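Local coordinates for protein ribonuclease H (Uncultured organism, PDB 3U3G) that probably cleaves the RNA strand of RNA/DNA hybrids, as a type 1 ribonuclease H, at residues N2-T8 with M70-M76. Residues are numbered along the deposited sequence; the frame is centred on the assembly and turned at random.
Sequences NKIIIYT and MEVEVRM
R75 rises from strand 71-76 beside Y7, on the same face of the sheet, both side chains pointing the same way. Its CB meets CD2 of the tyrosine ring; CG passes near the carbonyl oxygen of I6; CD touches Y7 CE2 at 3.6 Å and also I5 CG2. R75 NE sits 3.5 Å from I5 CG2, a methyl that covers one face of the guanidinium; CZ lies near the same methyl, and NH2 approaches I5 CD1. NH1 makes a weak hydrogen bond to Y7 OH, the two flat groups standing nearly perpendicular (84°). With R75 CG anti to the carbonyl carbon (chi1 -63°) and the chain extended, E73 OE2 accepts from R75 NE at 2.7 Å, nearly in the guanidinium plane, in a salt bridge that NH2 joins weakly. A long arginine suits this partly exposed face, its aliphatic part lying on I5 and Y7; a leucine in place of R75 would probably leave the E73 carboxylate without this salt bridge and Y7 OH without this donor. Farther along, K3 NZ forms a salt bridge with E71 OE2 (2.9 Å) from above the carboxylate plane, while the aliphatic part of K3 packs on the E71 chain. Branched I4, I6, V72 and V74 suit the other, buried face: I6 CD1 packs on V72 CG1 at 3.8 Å. Backbone hydrogen bonds, I6 N to E73 O and R75 N to I6 O, join 3-12 and 71-76 as parallel neighbours in the five-stranded mixed sheet, order 3-2-1-4-5, of the RNase H fold.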
ATOM      1  N   ASN A   2      14.564  13.831  -0.368  1.00 15.81           N
ATOM      2  CA  ASN A   2      13.672  15.001  -0.402  1.00 20.06           C
ATOM      3  C   ASN A   2      12.218  14.639  -0.676  1.00 20.01           C
ATOM      4  O   ASN A   2      11.334  15.490  -0.615  1.00 20.53           O
ATOM      5  CB  ASN A   2      14.133  16.014  -1.458  1.00 24.46           C
ATOM      6  CG  ASN A   2      15.587  16.400  -1.301  1.00 37.85           C
ATOM      7  OD1 ASN A   2      16.243  16.774  -2.273  1.00 50.15           O
ATOM      8  ND2 ASN A   2      16.057  16.448  -0.058  1.00 44.53           N
ATOM      9  N   LYS A   3      11.988  13.411  -1.110  1.00 14.42           N
ATOM     10  CA  LYS A   3      10.635  12.899  -1.211  1.00 14.25           C
ATOM     11  C   LYS A   3      10.676  11.421  -0.953  1.00 13.60           C
ATOM     12  O   LYS A   3      11.712  10.776  -1.152  1.00 14.03           O
ATOM     13  CB  LYS A   3      10.055  13.154  -2.605  1.00 17.10           C
ATOM     14  CG  LYS A   3       8.555  12.864  -2.708  1.00 26.43           C
ATOM     15  CD  LYS A   3       8.051  12.962  -4.144  1.00 39.19           C
ATOM     16  CE  LYS A   3       8.595  14.195  -4.845  1.00 46.10           C
ATOM     17  NZ  LYS A   3       7.626  14.728  -5.844  1.00 50.29           N
ATOM     18  N   ILE A   4       9.585  10.916  -0.396  1.00 12.91           N
ATOM     19  CA  ILE A   4       9.411   9.491  -0.191  1.00 11.77           C
ATOM     20  C   ILE A   4       8.295   9.004  -1.106  1.00 12.80           C
ATOM     21  O   ILE A   4       7.186   9.542  -1.080  1.00 14.82           O
ATOM     22  CB  ILE A   4       9.078   9.182   1.281  1.00 11.88           C
ATOM     23  CG1 ILE A   4      10.282   9.508   2.173  1.00 12.21           C
ATOM     24  CG2 ILE A   4       8.688   7.714   1.446  1.00 16.94           C
ATOM     25  CD1 ILE A   4       9.988   9.385   3.688  1.00 17.19           C
ATOM     26  N   ILE A   5       8.640   8.091  -2.007  1.00  9.22           N
ATOM     27  CA  ILE A   5       7.685   7.539  -2.961  1.00 10.26           C
ATOM     28  C   ILE A   5       7.396   6.092  -2.592  1.00  9.97           C
ATOM     29  O   ILE A   5       8.317   5.276  -2.455  1.00  9.77           O
ATOM     30  CB  ILE A   5       8.231   7.598  -4.414  1.00 10.55           C
ATOM     31  CG1 ILE A   5       8.534   9.049  -4.805  1.00 14.47           C
ATOM     32  CG2 ILE A   5       7.213   6.990  -5.389  1.00 10.94           C
ATOM     33  CD1 ILE A   5       9.366   9.171  -6.057  1.00 20.46           C
ATOM     34  N   ILE A   6       6.119   5.783  -2.402  1.00  9.06           N
ATOM     35  CA  ILE A   6       5.683   4.469  -1.953  1.00  8.84           C
ATOM     36  C   ILE A   6       4.874   3.817  -3.068  1.00 10.77           C
ATOM     37  O   ILE A   6       4.077   4.494  -3.722  1.00 12.19           O
ATOM     38  CB  ILE A   6       4.789   4.592  -0.702  1.00 10.35           C
ATOM     39  CG1 ILE A   6       5.545   5.257   0.454  1.00 11.20           C
ATOM     40  CG2 ILE A   6       4.280   3.221  -0.273  1.00 12.42           C
ATOM     41  CD1 ILE A   6       4.670   5.613   1.645  1.00 14.98           C
ATOM     42  N   TYR A   7       5.160   2.553  -3.372  1.00  9.45           N
ATOM     43  CA  TYR A   7       4.295   1.735  -4.227  1.00  8.20           C
ATOM     44  C   TYR A   7       3.704   0.635  -3.365  1.00  7.93           C
ATOM     45  O   TYR A   7       4.431  -0.018  -2.604  1.00  8.77           O
ATOM     46  CB  TYR A   7       5.099   1.057  -5.343  1.00  9.35           C
ATOM     47  CG  TYR A   7       5.893   2.005  -6.209  1.00 10.27           C
ATOM     48  CD1 TYR A   7       7.028   2.644  -5.712  1.00 10.47           C
ATOM     49  CD2 TYR A   7       5.427   2.371  -7.468  1.00  9.71           C
ATOM     50  CE1 TYR A   7       7.773   3.513  -6.510  1.00 12.69           C
ATOM     51  CE2 TYR A   7       6.155   3.250  -8.264  1.00 12.46           C
ATOM     52  CZ  TYR A   7       7.287   3.853  -7.761  1.00 11.70           C
ATOM     53  OH  TYR A   7       7.985   4.788  -8.523  1.00 13.81           O
ATOM     54  N   THR A   8       2.412   0.391  -3.497  1.00  8.66           N
ATOM     55  CA  THR A   8       1.818  -0.727  -2.774  1.00  8.73           C
ATOM     56  C   THR A   8       1.042  -1.635  -3.696  1.00  9.03           C
ATOM     57  O   THR A   8       0.530  -1.194  -4.727  1.00 10.92           O
ATOM     58  CB  THR A   8       0.893  -0.286  -1.617  1.00  9.08           C
ATOM     59  OG1 THR A   8      -0.282   0.342  -2.149  1.00 10.08           O
ATOM     60  CG2 THR A   8       1.608   0.689  -0.675  1.00  8.43           C
ATOM     61  N   MET A  70       8.272  15.953   5.399  1.00 24.12           N
ATOM     62  CA  MET A  70       8.691  15.234   4.197  1.00 20.63           C
ATOM     63  C   MET A  70       7.503  15.015   3.264  1.00 18.05           C
ATOM     64  O   MET A  70       6.457  14.531   3.688  1.00 19.85           O
ATOM     65  CB  MET A  70       9.304  13.887   4.585  1.00 18.96           C
ATOM     66  CG  MET A  70       9.721  13.020   3.403  1.00 18.94           C
ATOM     67  SD  MET A  70      11.087  13.719   2.447  1.00 18.22           S
ATOM     68  CE  MET A  70      12.375  13.871   3.672  1.00 20.22           C
ATOM     69  N   GLU A  71       7.697  15.305   1.982  1.00 16.74           N
ATOM     70  CA  GLU A  71       6.705  15.008   0.950  1.00 17.62           C
ATOM     71  C   GLU A  71       6.622  13.497   0.722  1.00 16.54           C
ATOM     72  O   GLU A  71       7.650  12.841   0.569  1.00 13.72           O
ATOM     73  CB  GLU A  71       7.104  15.709  -0.349  1.00 17.70           C
ATOM     74  CG  GLU A  71       6.202  15.450  -1.543  1.00 30.72           C
ATOM     75  CD  GLU A  71       6.600  16.275  -2.766  1.00 43.35           C
ATOM     76  OE1 GLU A  71       7.500  17.136  -2.645  1.00 40.63           O
ATOM     77  OE2 GLU A  71       6.010  16.062  -3.846  1.00 49.12           O
ATOM     78  N   VAL A  72       5.410  12.950   0.782  1.00 12.01           N
ATOM     79  CA  VAL A  72       5.176  11.514   0.606  1.00 11.77           C
ATOM     80  C   VAL A  72       4.098  11.291  -0.460  1.00  9.67           C
ATOM     81  O   VAL A  72       3.022  11.895  -0.411  1.00 12.12           O
ATOM     82  CB  VAL A  72       4.720  10.857   1.932  1.00 11.68           C
ATOM     83  CG1 VAL A  72       4.554   9.366   1.744  1.00 14.79           C
ATOM     84  CG2 VAL A  72       5.722  11.141   3.041  1.00 13.60           C
ATOM     85  N   GLU A  73       4.346  10.345  -1.350  1.00 10.31           N
ATOM     86  CA  GLU A  73       3.409  10.020  -2.416  1.00 11.91           C
ATOM     87  C   GLU A  73       3.243   8.505  -2.446  1.00 13.74           C
ATOM     88  O   GLU A  73       4.239   7.773  -2.384  1.00 13.51           O
ATOM     89  CB  GLU A  73       3.980  10.530  -3.742  1.00 14.54           C
ATOM     90  CG  GLU A  73       3.212  10.164  -4.994  1.00 15.21           C
ATOM     91  CD  GLU A  73       3.746  10.901  -6.202  1.00 20.11           C
ATOM     92  OE1 GLU A  73       3.770  12.147  -6.175  1.00 24.55           O
ATOM     93  OE2 GLU A  73       4.015  10.250  -7.220  1.00 16.13           O
ATOM     94  N   VAL A  74       1.998   8.046  -2.568  1.00 10.34           N
ATOM     95  CA  VAL A  74       1.695   6.619  -2.705  1.00  9.13           C
ATOM     96  C   VAL A  74       1.148   6.353  -4.098  1.00 10.38           C
ATOM     97  O   VAL A  74       0.208   7.029  -4.535  1.00 11.66           O
ATOM     98  CB  VAL A  74       0.645   6.166  -1.670  1.00 10.83           C
ATOM     99  CG1 VAL A  74       0.193   4.736  -1.980  1.00 12.63           C
ATOM    100  CG2 VAL A  74       1.202   6.254  -0.271  1.00 14.25           C
ATOM    101  N   ARG A  75       1.838   5.486  -4.831  1.00  8.26           N
ATOM    102  CA  ARG A  75       1.472   5.089  -6.185  1.00  9.32           C
ATOM    103  C   ARG A  75       0.835   3.710  -6.193  1.00  9.44           C
ATOM    104  O   ARG A  75       1.347   2.772  -5.580  1.00 11.27           O
ATOM    105  CB  ARG A  75       2.709   5.095  -7.083  1.00  8.35           C
ATOM    106  CG  ARG A  75       3.301   6.490  -7.204  1.00  9.33           C
ATOM    107  CD  ARG A  75       4.602   6.531  -7.985  1.00 12.68           C
ATOM    108  NE  ARG A  75       5.087   7.911  -8.076  1.00 11.64           N
ATOM    109  CZ  ARG A  75       6.185   8.278  -8.729  1.00 15.71           C
ATOM    110  NH1 ARG A  75       6.920   7.369  -9.350  1.00 20.12           N
ATOM    111  NH2 ARG A  75       6.585   9.546  -8.677  1.00 14.04           N
ATOM    112  N   MET A  76      -0.330   3.608  -6.823  1.00  9.56           N
ATOM    113  CA  MET A  76      -1.069   2.356  -6.880  1.00 11.22           C
ATOM    114  C   MET A  76      -1.546   2.151  -8.298  1.00 11.12           C
ATOM    115  O   MET A  76      -1.943   3.108  -8.962  1.00 11.73           O
ATOM    116  CB  MET A  76      -2.297   2.448  -5.981  1.00 10.16           C
ATOM    117  CG  MET A  76      -1.984   2.764  -4.535  1.00 12.64           C
ATOM    118  SD  MET A  76      -3.468   2.923  -3.533  1.00 16.00           S
ATOM    119  CE  MET A  76      -3.540   1.320  -2.745  1.00 28.39           C
TER
HETATM  120  O   HOH W   1      10.048  16.848   1.174  1.00 21.18           O